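Local structure of alkylhalidase CmlS (Streptomyces venezuelae, 3I3L) at residues V196-N205 / D297-F305; V145-D153 / V162-G170. The protein is a flavin-dependent halogenase of chloramphenicol biosynthesis that carries its FAD covalently attached and probably works as an oxidoreductase. All coordinates share one frame; numbering follows the deposited sequence.

Contact 1: V196-N205 / D297-F305; sequences VRQYDEFYRN and DWSYDTEVF. With FAD (flavin-adenine dinucleotide), chain B.
Gln-198 N donates to Asp-301 O at 2.9 Å in an almost straight bond (179°), and Asp-301 N returns a more bent one to Gln-198 O. This hydrogen-bonded pair belongs to the large mixed sheet of the FAD-binding domain, where strand 287-302 pairs antiparallel with 197-200 and 203-213. A water donates to both Gln-198 O and Asp-301 OD1. Asp-200 N donates a hydrogen bond to Ser-299 O, after which the chain turns a corner: the short carboxylate of Asp-200 accepts through OD2 from Phe-202 N, closing an Asx turn, and from Tyr-203 N, completing an Asx motif. Beyond the corner Ser-299 N reaches Tyr-203 O.

On one face of the sheet, the guanidinium of Arg-197 lies flat on the Tyr-300 ring, planes 15° apart. The bend at chi3 (-60°) folds the arginine onto the ring; its NH1 bonds to Ser-186 O, and Tyr-300 OH to Asp-315 O. Trp-298 and Tyr-199 form an offset edge-to-face pair, centroids 5.7 Å apart, and the indole offers its own face to Arg-204, whose CB sits 3.5 Å from the centroid of the five-membered ring. With an alanine at Trp-298, the aliphatic stem of Arg-204 would probably lose the flat surface it lies on, and Tyr-199 its edge-on neighbour. Next to the tryptophan, the covalent flavin link is made by Asp-297 OD1, 1.5 Å from FAD C8M.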
loop_
_atom_site.group_PDB
_atom_site.type_symbol
_atom_site.label_atom_id
_atom_site.label_comp_id
_atom_site.label_asym_id
_atom_site.label_seq_id
_atom_site.Cartn_x
_atom_site.Cartn_y
_atom_site.Cartn_z
ATOM N N VAL A 196 -7.510 20.107 -4.774
ATOM C CA VAL A 196 -6.175 19.646 -5.041
ATOM C C VAL A 196 -6.146 18.154 -5.451
ATOM O O VAL A 196 -5.073 17.625 -5.690
ATOM C CB VAL A 196 -5.260 19.864 -3.795
ATOM C CG1 VAL A 196 -5.090 21.354 -3.542
ATOM C CG2 VAL A 196 -5.848 19.161 -2.560
ATOM N N ARG A 197 -7.309 17.499 -5.537
ATOM C CA ARG A 197 -7.370 16.125 -6.041
ATOM C C ARG A 197 -7.012 15.994 -7.555
ATOM O O ARG A 197 -7.516 16.742 -8.401
ATOM C CB ARG A 197 -8.725 15.462 -5.734
ATOM C CG ARG A 197 -8.771 13.954 -6.179
ATOM C CD ARG A 197 -9.934 13.209 -5.556
ATOM N NE ARG A 197 -9.915 13.196 -4.098
ATOM C CZ ARG A 197 -10.923 12.778 -3.346
ATOM N NH1 ARG A 197 -12.060 12.351 -3.913
ATOM N NH2 ARG A 197 -10.793 12.711 -1.993
ATOM N N GLN A 198 -6.101 15.071 -7.863
ATOM C CA GLN A 198 -5.622 14.866 -9.250
ATOM C C GLN A 198 -6.003 13.454 -9.671
ATOM O O GLN A 198 -5.327 12.492 -9.322
ATOM C CB GLN A 198 -4.114 15.120 -9.398
ATOM C CG GLN A 198 -3.668 16.373 -8.606
ATOM C CD GLN A 198 -2.123 16.469 -8.384
ATOM O OE1 GLN A 198 -1.452 15.476 -8.000
ATOM N NE2 GLN A 198 -1.573 17.660 -8.603
ATOM N N TYR A 199 -7.150 13.326 -10.347
ATOM C CA TYR A 199 -7.573 12.056 -10.879
ATOM C C TYR A 199 -6.550 11.522 -11.861
ATOM O O TYR A 199 -5.886 12.280 -12.545
ATOM C CB TYR A 199 -8.969 12.149 -11.472
ATOM C CG TYR A 199 -10.033 12.150 -10.392
ATOM C CD1 TYR A 199 -10.444 10.961 -9.789
ATOM C CD2 TYR A 199 -10.500 13.339 -9.889
ATOM C CE1 TYR A 199 -11.423 10.989 -8.740
ATOM C CE2 TYR A 199 -11.421 13.412 -8.885
ATOM C CZ TYR A 199 -11.906 12.267 -8.325
ATOM O OH TYR A 199 -12.823 12.380 -7.326
ATOM N N ASP A 200 -6.375 10.228 -11.877
ATOM C CA ASP A 200 -5.468 9.653 -12.861
ATOM C C ASP A 200 -6.109 9.808 -14.239
ATOM O O ASP A 200 -7.308 9.651 -14.403
ATOM C CB ASP A 200 -5.241 8.182 -12.616
ATOM C CG ASP A 200 -4.056 7.656 -13.416
ATOM O OD1 ASP A 200 -2.928 7.964 -13.025
ATOM O OD2 ASP A 200 -4.265 6.984 -14.451
ATOM N N GLU A 201 -5.296 10.161 -15.214
ATOM C CA GLU A 201 -5.745 10.265 -16.575
ATOM C C GLU A 201 -6.372 8.977 -17.097
ATOM O O GLU A 201 -7.393 9.046 -17.788
ATOM C CB GLU A 201 -4.577 10.693 -17.457
ATOM C CG GLU A 201 -5.031 11.197 -18.744
ATOM C CD GLU A 201 -3.898 11.810 -19.550
ATOM O OE1 GLU A 201 -2.792 12.052 -18.972
ATOM O OE2 GLU A 201 -4.151 12.085 -20.747
ATOM N N PHE A 202 -5.836 7.808 -16.711
ATOM C CA PHE A 202 -6.252 6.544 -17.331
ATOM C C PHE A 202 -6.791 5.451 -16.432
ATOM O O PHE A 202 -7.500 4.551 -16.909
ATOM C CB PHE A 202 -5.079 5.964 -18.184
ATOM C CG PHE A 202 -4.590 6.939 -19.264
ATOM C CD1 PHE A 202 -5.483 7.443 -20.210
ATOM C CD2 PHE A 202 -3.283 7.363 -19.292
ATOM C CE1 PHE A 202 -5.062 8.405 -21.165
ATOM C CE2 PHE A 202 -2.841 8.294 -20.252
ATOM C CZ PHE A 202 -3.746 8.811 -21.190
ATOM N N TYR A 203 -6.412 5.460 -15.153
ATOM C CA TYR A 203 -6.814 4.379 -14.260
ATOM C C TYR A 203 -8.186 4.683 -13.624
ATOM O O TYR A 203 -8.292 5.110 -12.436
ATOM C CB TYR A 203 -5.714 4.123 -13.231
ATOM C CG TYR A 203 -4.526 3.371 -13.812
ATOM C CD1 TYR A 203 -3.787 3.918 -14.805
ATOM C CD2 TYR A 203 -4.201 2.099 -13.394
ATOM C CE1 TYR A 203 -2.709 3.268 -15.358
ATOM C CE2 TYR A 203 -3.123 1.427 -13.940
ATOM C CZ TYR A 203 -2.365 2.063 -14.922
ATOM O OH TYR A 203 -1.294 1.479 -15.505
ATOM N N ARG A 204 -9.219 4.539 -14.433
ATOM C CA ARG A 204 -10.561 4.932 -13.994
ATOM C C ARG A 204 -11.403 3.706 -13.938
ATOM O O ARG A 204 -12.172 3.460 -14.834
ATOM C CB ARG A 204 -11.178 5.981 -14.902
ATOM C CG ARG A 204 -10.314 7.298 -14.872
ATOM C CD ARG A 204 -10.793 8.361 -15.785
ATOM N NE ARG A 204 -9.918 9.540 -15.687
ATOM C CZ ARG A 204 -10.165 10.695 -16.281
ATOM N NH1 ARG A 204 -11.285 10.823 -17.015
ATOM N NH2 ARG A 204 -9.313 11.714 -16.146
ATOM N N ASN A 205 -11.224 2.964 -12.846
ATOM C CA ASN A 205 -11.819 1.704 -12.586
ATOM C C ASN A 205 -13.198 1.890 -12.001
ATOM O O ASN A 205 -13.468 2.820 -11.195
ATOM C CB ASN A 205 -10.934 0.964 -11.574
ATOM C CG ASN A 205 -9.641 0.521 -12.170
ATOM O OD1 ASN A 205 -9.578 0.184 -13.340
ATOM N ND2 ASN A 205 -8.582 0.537 -11.382
ATOM N N ASP A 297 -14.281 3.673 -8.703
ATOM C CA ASP A 297 -13.078 3.652 -7.879
ATOM C C ASP A 297 -11.917 4.074 -8.743
ATOM O O ASP A 297 -11.087 3.290 -9.082
ATOM C CB ASP A 297 -12.834 2.234 -7.327
ATOM C CG ASP A 297 -13.413 2.050 -5.936
ATOM O OD1 ASP A 297 -13.358 0.930 -5.420
ATOM O OD2 ASP A 297 -13.968 3.030 -5.363
ATOM N N TRP A 298 -11.877 5.321 -9.154
ATOM C CA TRP A 298 -10.690 5.819 -9.909
ATOM C C TRP A 298 -9.519 6.091 -9.023
ATOM O O TRP A 298 -9.693 6.618 -7.937
ATOM C CB TRP A 298 -11.045 7.130 -10.579
ATOM C CG TRP A 298 -12.257 7.038 -11.463
ATOM C CD1 TRP A 298 -13.069 5.964 -11.643
ATOM C CD2 TRP A 298 -12.760 8.074 -12.291
ATOM N NE1 TRP A 298 -14.046 6.282 -12.522
ATOM C CE2 TRP A 298 -13.872 7.575 -12.941
ATOM C CE3 TRP A 298 -12.333 9.387 -12.564
ATOM C CZ2 TRP A 298 -14.623 8.334 -13.838
ATOM C CZ3 TRP A 298 -13.049 10.144 -13.441
ATOM C CH2 TRP A 298 -14.208 9.622 -14.073
ATOM N N SER A 299 -8.313 5.806 -9.514
ATOM C CA SER A 299 -7.102 6.260 -8.897
ATOM C C SER A 299 -6.990 7.792 -8.953
ATOM O O SER A 299 -7.456 8.377 -9.897
ATOM C CB SER A 299 -5.927 5.657 -9.625
ATOM O OG SER A 299 -5.866 4.238 -9.477
ATOM N N TYR A 300 -6.398 8.414 -7.936
ATOM C CA TYR A 300 -6.060 9.850 -7.888
ATOM C C TYR A 300 -5.093 10.057 -6.722
ATOM O O TYR A 300 -5.109 9.282 -5.743
ATOM C CB TYR A 300 -7.315 10.688 -7.581
ATOM C CG TYR A 300 -8.089 10.255 -6.330
ATOM C CD1 TYR A 300 -7.653 10.617 -5.041
ATOM C CD2 TYR A 300 -9.228 9.437 -6.432
ATOM C CE1 TYR A 300 -8.377 10.268 -3.916
ATOM C CE2 TYR A 300 -9.970 9.043 -5.298
ATOM C CZ TYR A 300 -9.522 9.458 -4.045
ATOM O OH TYR A 300 -10.217 9.034 -2.960
ATOM N N ASP A 301 -4.246 11.082 -6.804
ATOM C CA ASP A 301 -3.582 11.558 -5.582
ATOM C C ASP A 301 -3.972 12.992 -5.336
ATOM O O ASP A 301 -5.073 13.405 -5.773
ATOM C CB ASP A 301 -2.026 11.329 -5.645
ATOM C CG ASP A 301 -1.382 12.025 -6.815
ATOM O OD1 ASP A 301 -2.111 12.484 -7.735
ATOM O OD2 ASP A 301 -0.141 12.094 -6.838
ATOM N N THR A 302 -3.099 13.764 -4.651
ATOM C CA THR A 302 -3.428 15.174 -4.276
ATOM C C THR A 302 -2.185 15.962 -4.572
ATOM O O THR A 302 -1.093 15.454 -4.458
ATOM C CB THR A 302 -3.556 15.435 -2.752
ATOM O OG1 THR A 302 -3.936 14.246 -2.018
ATOM C CG2 THR A 302 -4.424 16.514 -2.483
ATOM N N GLU A 303 -2.363 17.237 -4.862
ATOM C CA GLU A 303 -1.247 18.144 -4.931
ATOM C C GLU A 303 -0.646 18.308 -3.532
ATOM O O GLU A 303 0.562 18.494 -3.408
ATOM C CB GLU A 303 -1.746 19.497 -5.451
ATOM C CG GLU A 303 -0.698 20.478 -5.795
ATOM C CD GLU A 303 -1.248 21.756 -6.511
ATOM O OE1 GLU A 303 -2.497 21.950 -6.633
ATOM O OE2 GLU A 303 -0.392 22.555 -6.989
ATOM N N VAL A 304 -1.492 18.235 -2.499
ATOM C CA VAL A 304 -1.107 18.525 -1.099
ATOM C C VAL A 304 -1.616 17.427 -0.151
ATOM O O VAL A 304 -2.800 17.271 0.025
ATOM C CB VAL A 304 -1.629 19.949 -0.638
ATOM C CG1 VAL A 304 -1.041 20.386 0.741
ATOM C CG2 VAL A 304 -1.236 21.059 -1.681
ATOM N N PHE A 305 -0.712 16.666 0.459
ATOM C CA PHE A 305 -1.159 15.612 1.396
ATOM C C PHE A 305 -1.350 16.229 2.800
ATOM O O PHE A 305 -2.119 15.712 3.586
ATOM C CB PHE A 305 -0.140 14.465 1.456
ATOM C CG PHE A 305 -0.074 13.645 0.192
ATOM C CD1 PHE A 305 -0.855 12.514 0.060
ATOM C CD2 PHE A 305 0.718 14.023 -0.877
ATOM C CE1 PHE A 305 -0.768 11.737 -1.116
ATOM C CE2 PHE A 305 0.756 13.256 -2.034
ATOM C CZ PHE A 305 0.039 12.153 -2.154
HETATM P PA FAD B . -13.301 4.854 4.482
HETATM O O1A FAD B . -14.166 5.280 3.317
HETATM O O2A FAD B . -13.200 3.391 4.735
HETATM O O5B FAD B . -13.862 5.602 5.821
HETATM C C5B FAD B . -14.204 6.973 5.785
HETATM C C4B FAD B . -15.360 7.300 6.756
HETATM O O4B FAD B . -15.563 8.732 6.723
HETATM C C3B FAD B . -16.670 6.668 6.351
HETATM O O3B FAD B . -17.126 5.832 7.371
HETATM C C2B FAD B . -17.634 7.848 6.153
HETATM O O2B FAD B . -18.872 7.594 6.739
HETATM C C1B FAD B . -16.938 9.004 6.855
HETATM N N9A FAD B . -17.170 10.344 6.350
HETATM C C8A FAD B . -17.145 10.760 5.052
HETATM N N7A FAD B . -17.375 12.091 5.020
HETATM C C5A FAD B . -17.633 12.524 6.276
HETATM C C6A FAD B . -17.942 13.772 6.785
HETATM N N6A FAD B . -18.031 14.827 5.996
HETATM N N1A FAD B . -18.094 13.891 8.140
HETATM C C2A FAD B . -17.990 12.811 8.980
HETATM N N3A FAD B . -17.674 11.592 8.462
HETATM C C4A FAD B . -17.495 11.445 7.131
HETATM N N1 FAD B . -8.722 -2.022 0.468
HETATM C C2 FAD B . -8.052 -3.099 1.025
HETATM O O2 FAD B . -7.230 -2.864 1.900
HETATM N N3 FAD B . -8.279 -4.380 0.597
HETATM C C4 FAD B . -9.185 -4.634 -0.398
HETATM O O4 FAD B . -9.393 -5.837 -0.759
HETATM C C4X FAD B . -9.843 -3.554 -0.990
HETATM N N5 FAD B . -10.768 -3.774 -1.974
HETATM C C5X FAD B . -11.487 -2.714 -2.476
HETATM C C6 FAD B . -12.428 -2.926 -3.493
HETATM C C7 FAD B . -13.085 -1.853 -4.046
HETATM C C7M FAD B . -14.118 -2.050 -5.129
HETATM C C8 FAD B . -12.834 -0.584 -3.535
HETATM C C8M FAD B . -13.590 0.585 -4.027
HETATM C C9 FAD B . -11.868 -0.348 -2.551
HETATM C C9A FAD B . -11.207 -1.450 -2.030
HETATM N N10 FAD B . -10.312 -1.213 -1.027
HETATM C C10 FAD B . -9.596 -2.240 -0.539
HETATM C "C1'" FAD B . -10.015 0.218 -0.732
HETATM C "C2'" FAD B . -10.274 0.510 0.727
HETATM O "O2'" FAD B . -11.531 0.055 1.031
HETATM C "C3'" FAD B . -10.102 1.947 1.140
HETATM O "O3'" FAD B . -8.777 2.353 0.872
HETATM C "C4'" FAD B . -10.348 2.115 2.677
HETATM O "O4'" FAD B . -11.691 1.906 3.014
HETATM C "C5'" FAD B . -10.009 3.540 3.093
HETATM O "O5'" FAD B . -10.151 3.691 4.476
HETATM P P FAD B . -10.480 5.155 4.969
HETATM O O1P FAD B . -9.560 6.137 4.278
HETATM O O2P FAD B . -10.555 5.173 6.492
HETATM O O3P FAD B . -11.898 5.539 4.292
HETATM O O HOH W 1 -2.604 11.756 -10.388
#

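Contact 2: V145-D153 / V162-G170; sequences VHEETPVTD and VVLTVRRGG. With FAD (flavin-adenine dinucleotide), chain B.
Val-151 meets Val-166 and Leu-164 through its two methyls, and its backbone holds the adenine of FAD. Its CB lies 3.7 Å from FAD N1A, near the rim of the base. From there the side chain forks: CG1, anti to the backbone N (chi1 172°), reaches Leu-164 CG at 4.0 Å and passes near Thr-165 O, while CG2 touches Val-166 CG2. A branched, apolar residue suits this place, since it packs on the sheet face shared with Val-166, against Tyr-52, while the main chain does the polar work: Val-151 N donates to FAD N1A at 2.8 Å, and FAD N6A donates to Val-151 O, both nearly straight. This two-bond reading of adenine uses no side-chain atom.

Strands 151-155 and 162-168 form an antiparallel beta hairpin with a classic beta bulge, two residues (Thr-152, Asp-153) set opposite the single Thr-165. Thr-165 O accepts from Thr-152 N at 2.7 Å and from Asp-153 N at 3.1 Å, and Thr-165 N donates to Asp-153 O. A water ties the side chains of Asp-153 and Thr-165 together, donating to Asp-153 OD2 and Val-163 O and accepting from Thr-165 OG1.

Toward the other end, Arg-167 N bonds to Pro-150 O, a backbone link that proline can still make as an acceptor. Thr-149 directs CG2 at Val-166 CG1, a tight contact of 3.3 Å, and its OG1 donates to Glu-147 O. Farther out, Arg-168 bends at chi3 and brings its guanidinium over one face of the His-146 ring, toward the rim, its NH2 lying 3.2 Å from His-146 CE1, with the two planes turned 77° apart.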
loop_
_atom_site.group_PDB
_atom_site.type_symbol
_atom_site.label_atom_id
_atom_site.label_comp_id
_atom_site.label_asym_id
_atom_site.label_seq_id
_atom_site.Cartn_x
_atom_site.Cartn_y
_atom_site.Cartn_z
ATOM N N VAL A 145 -16.140 10.160 20.612
ATOM C CA VAL A 145 -16.581 9.733 19.305
ATOM C C VAL A 145 -18.032 10.164 19.110
ATOM O O VAL A 145 -18.866 9.822 19.921
ATOM C CB VAL A 145 -16.432 8.160 19.098
ATOM C CG1 VAL A 145 -17.175 7.695 17.840
ATOM C CG2 VAL A 145 -14.967 7.720 19.062
ATOM N N HIS A 146 -18.329 10.881 18.032
ATOM C CA HIS A 146 -19.682 11.213 17.667
ATOM C C HIS A 146 -20.065 10.535 16.351
ATOM O O HIS A 146 -19.682 10.995 15.257
ATOM C CB HIS A 146 -19.865 12.729 17.500
ATOM C CG HIS A 146 -19.409 13.550 18.670
ATOM N ND1 HIS A 146 -19.911 13.367 19.943
ATOM C CD2 HIS A 146 -18.545 14.598 18.749
ATOM C CE1 HIS A 146 -19.362 14.256 20.758
ATOM N NE2 HIS A 146 -18.531 15.014 20.061
ATOM N N GLU A 147 -20.878 9.483 16.447
ATOM C CA GLU A 147 -21.467 8.863 15.284
ATOM C C GLU A 147 -22.639 9.715 14.838
ATOM O O GLU A 147 -23.079 10.583 15.572
ATOM C CB GLU A 147 -21.915 7.434 15.576
ATOM C CG GLU A 147 -20.756 6.451 15.649
ATOM C CD GLU A 147 -21.196 5.073 15.969
ATOM O OE1 GLU A 147 -22.232 4.614 15.425
ATOM O OE2 GLU A 147 -20.497 4.405 16.766
ATOM N N GLU A 148 -23.104 9.477 13.622
ATOM C CA GLU A 148 -24.203 10.241 13.034
ATOM C C GLU A 148 -24.001 11.752 13.187
ATOM O O GLU A 148 -24.950 12.489 13.452
ATOM C CB GLU A 148 -25.556 9.818 13.629
ATOM C CG GLU A 148 -25.866 8.329 13.455
ATOM C CD GLU A 148 -27.260 7.932 14.022
ATOM O OE1 GLU A 148 -27.482 8.059 15.237
ATOM O OE2 GLU A 148 -28.121 7.490 13.248
ATOM N N THR A 149 -22.769 12.222 12.964
ATOM C CA THR A 149 -22.430 13.631 13.137
ATOM C C THR A 149 -21.505 14.006 11.962
ATOM O O THR A 149 -20.282 13.982 12.114
ATOM C CB THR A 149 -21.684 13.873 14.504
ATOM O OG1 THR A 149 -22.469 13.397 15.597
ATOM C CG2 THR A 149 -21.423 15.343 14.756
ATOM N N PRO A 150 -22.081 14.289 10.780
ATOM C CA PRO A 150 -21.276 14.627 9.651
ATOM C C PRO A 150 -20.580 15.981 9.825
ATOM O O PRO A 150 -21.163 16.906 10.396
ATOM C CB PRO A 150 -22.308 14.737 8.505
ATOM C CG PRO A 150 -23.612 14.930 9.151
ATOM C CD PRO A 150 -23.519 14.216 10.431
ATOM N N VAL A 151 -19.360 16.091 9.320
ATOM C CA VAL A 151 -18.649 17.377 9.292
ATOM C C VAL A 151 -18.992 18.084 7.989
ATOM O O VAL A 151 -18.663 17.648 6.890
ATOM C CB VAL A 151 -17.167 17.229 9.385
ATOM C CG1 VAL A 151 -16.469 18.586 9.160
ATOM C CG2 VAL A 151 -16.748 16.591 10.702
ATOM N N THR A 152 -19.650 19.211 8.139
ATOM C CA THR A 152 -20.365 19.872 7.085
ATOM C C THR A 152 -19.516 20.988 6.479
ATOM O O THR A 152 -19.759 21.439 5.365
ATOM C CB THR A 152 -21.674 20.435 7.756
ATOM O OG1 THR A 152 -22.762 19.529 7.444
ATOM C CG2 THR A 152 -21.951 21.839 7.351
ATOM N N ASP A 153 -18.508 21.437 7.208
ATOM C CA ASP A 153 -17.632 22.497 6.697
ATOM C C ASP A 153 -16.365 22.508 7.520
ATOM O O ASP A 153 -16.389 22.155 8.675
ATOM C CB ASP A 153 -18.268 23.885 6.749
ATOM C CG ASP A 153 -17.326 24.979 6.177
ATOM O OD1 ASP A 153 -17.260 25.126 4.936
ATOM O OD2 ASP A 153 -16.656 25.667 6.972
ATOM N N VAL A 162 -8.246 25.562 13.556
ATOM C CA VAL A 162 -9.148 24.999 12.570
ATOM C C VAL A 162 -10.542 25.137 13.149
ATOM O O VAL A 162 -10.714 24.850 14.308
ATOM C CB VAL A 162 -8.835 23.470 12.315
ATOM C CG1 VAL A 162 -9.908 22.830 11.505
ATOM C CG2 VAL A 162 -7.461 23.298 11.627
ATOM N N VAL A 163 -11.531 25.556 12.342
ATOM C CA VAL A 163 -12.926 25.523 12.766
ATOM C C VAL A 163 -13.826 24.647 11.930
ATOM O O VAL A 163 -14.035 24.924 10.817
ATOM C CB VAL A 163 -13.508 26.951 12.843
ATOM C CG1 VAL A 163 -14.931 26.924 13.432
ATOM C CG2 VAL A 163 -12.590 27.825 13.698
ATOM N N LEU A 164 -14.435 23.635 12.530
ATOM C CA LEU A 164 -15.332 22.730 11.811
ATOM C C LEU A 164 -16.793 23.062 12.031
ATOM O O LEU A 164 -17.188 23.414 13.139
ATOM C CB LEU A 164 -15.094 21.288 12.299
ATOM C CG LEU A 164 -13.951 20.506 11.620
ATOM C CD1 LEU A 164 -12.693 21.194 11.758
ATOM C CD2 LEU A 164 -13.868 19.167 12.270
ATOM N N THR A 165 -17.603 22.939 10.995
ATOM C CA THR A 165 -19.035 22.942 11.226
ATOM C C THR A 165 -19.532 21.537 11.140
ATOM O O THR A 165 -19.186 20.815 10.204
ATOM C CB THR A 165 -19.806 23.847 10.290
ATOM O OG1 THR A 165 -19.295 25.169 10.412
ATOM C CG2 THR A 165 -21.294 23.865 10.662
ATOM N N VAL A 166 -20.361 21.167 12.114
ATOM C CA VAL A 166 -20.849 19.789 12.359
ATOM C C VAL A 166 -22.392 19.793 12.504
ATOM O O VAL A 166 -22.966 20.718 13.115
ATOM C CB VAL A 166 -20.191 19.344 13.682
ATOM C CG1 VAL A 166 -21.122 18.671 14.578
ATOM C CG2 VAL A 166 -18.898 18.574 13.420
ATOM N N ARG A 167 -23.070 18.779 11.948
ATOM C CA ARG A 167 -24.526 18.663 12.118
ATOM C C ARG A 167 -24.858 17.734 13.253
ATOM O O ARG A 167 -24.754 16.523 13.101
ATOM C CB ARG A 167 -25.234 18.211 10.839
ATOM C CG ARG A 167 -25.951 19.343 10.100
ATOM C CD ARG A 167 -27.249 18.910 9.346
ATOM N NE ARG A 167 -27.111 17.636 8.602
ATOM C CZ ARG A 167 -26.778 17.518 7.298
ATOM N NH1 ARG A 167 -26.671 16.308 6.752
ATOM N NH2 ARG A 167 -26.545 18.598 6.529
ATOM N N ARG A 168 -25.250 18.325 14.382
ATOM C CA ARG A 168 -25.580 17.636 15.647
ATOM C C ARG A 168 -27.074 17.822 15.874
ATOM O O ARG A 168 -27.540 18.940 16.119
ATOM C CB ARG A 168 -24.817 18.284 16.810
ATOM C CG ARG A 168 -24.942 17.584 18.163
ATOM C CD ARG A 168 -24.304 18.429 19.277
ATOM N NE ARG A 168 -23.499 17.614 20.206
ATOM C CZ ARG A 168 -22.202 17.289 20.055
ATOM N NH1 ARG A 168 -21.495 17.687 18.994
ATOM N NH2 ARG A 168 -21.606 16.545 20.987
ATOM N N GLY A 169 -27.817 16.721 15.778
ATOM C CA GLY A 169 -29.271 16.792 15.668
ATOM C C GLY A 169 -29.610 17.296 14.275
ATOM O O GLY A 169 -29.246 16.672 13.277
ATOM N N GLY A 170 -30.322 18.424 14.210
ATOM C CA GLY A 170 -30.584 19.134 12.936
ATOM C C GLY A 170 -29.936 20.509 12.967
ATOM O O GLY A 170 -30.090 21.311 12.036
HETATM P PA FAD B . -13.301 4.854 4.482
HETATM O O1A FAD B . -14.166 5.280 3.317
HETATM O O2A FAD B . -13.200 3.391 4.735
HETATM O O5B FAD B . -13.862 5.602 5.821
HETATM C C5B FAD B . -14.204 6.973 5.785
HETATM C C4B FAD B . -15.360 7.300 6.756
HETATM O O4B FAD B . -15.563 8.732 6.723
HETATM C C3B FAD B . -16.670 6.668 6.351
HETATM O O3B FAD B . -17.126 5.832 7.371
HETATM C C2B FAD B . -17.634 7.848 6.153
HETATM O O2B FAD B . -18.872 7.594 6.739
HETATM C C1B FAD B . -16.938 9.004 6.855
HETATM N N9A FAD B . -17.170 10.344 6.350
HETATM C C8A FAD B . -17.145 10.760 5.052
HETATM N N7A FAD B . -17.375 12.091 5.020
HETATM C C5A FAD B . -17.633 12.524 6.276
HETATM C C6A FAD B . -17.942 13.772 6.785
HETATM N N6A FAD B . -18.031 14.827 5.996
HETATM N N1A FAD B . -18.094 13.891 8.140
HETATM C C2A FAD B . -17.990 12.811 8.980
HETATM N N3A FAD B . -17.674 11.592 8.462
HETATM C C4A FAD B . -17.495 11.445 7.131
HETATM N N1 FAD B . -8.722 -2.022 0.468
HETATM C C2 FAD B . -8.052 -3.099 1.025
HETATM O O2 FAD B . -7.230 -2.864 1.900
HETATM N N3 FAD B . -8.279 -4.380 0.597
HETATM C C4 FAD B . -9.185 -4.634 -0.398
HETATM O O4 FAD B . -9.393 -5.837 -0.759
HETATM C C4X FAD B . -9.843 -3.554 -0.990
HETATM N N5 FAD B . -10.768 -3.774 -1.974
HETATM C C5X FAD B . -11.487 -2.714 -2.476
HETATM C C6 FAD B . -12.428 -2.926 -3.493
HETATM C C7 FAD B . -13.085 -1.853 -4.046
HETATM C C7M FAD B . -14.118 -2.050 -5.129
HETATM C C8 FAD B . -12.834 -0.584 -3.535
HETATM C C8M FAD B . -13.590 0.585 -4.027
HETATM C C9 FAD B . -11.868 -0.348 -2.551
HETATM C C9A FAD B . -11.207 -1.450 -2.030
HETATM N N10 FAD B . -10.312 -1.213 -1.027
HETATM C C10 FAD B . -9.596 -2.240 -0.539
HETATM C "C1'" FAD B . -10.015 0.218 -0.732
HETATM C "C2'" FAD B . -10.274 0.510 0.727
HETATM O "O2'" FAD B . -11.531 0.055 1.031
HETATM C "C3'" FAD B . -10.102 1.947 1.140
HETATM O "O3'" FAD B . -8.777 2.353 0.872
HETATM C "C4'" FAD B . -10.348 2.115 2.677
HETATM O "O4'" FAD B . -11.691 1.906 3.014
HETATM C "C5'" FAD B . -10.009 3.540 3.093
HETATM O "O5'" FAD B . -10.151 3.691 4.476
HETATM P P FAD B . -10.480 5.155 4.969
HETATM O O1P FAD B . -9.560 6.137 4.278
HETATM O O2P FAD B . -10.555 5.173 6.492
HETATM O O3P FAD B . -11.898 5.539 4.292
HETATM O O HOH W 2 -16.558 25.908 9.708
#

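How the contacts relate
From the N terminus, the chain first closes contact 2, a short loop of eight residues between 145-153 and 162-170. Only after this does contact 1 open, at 196-205, and it closes 91 residues later at 297-305, so the two follow in series and neither encloses nor crosses the other. Contact 2 pairs 151-155 with 162-168, two of the three strands of a small antiparallel sheet, just after strand 144-146, an outermost strand of the six-stranded mixed sheet. Contact 1 joins strands 197-200 and 203-213 to strand 287-302 within the large mixed sheet. Their centres stand 27 Å apart, yet FAD spans the gap: contact 2 holds its adenine, contact 1 its isoalloxazine end.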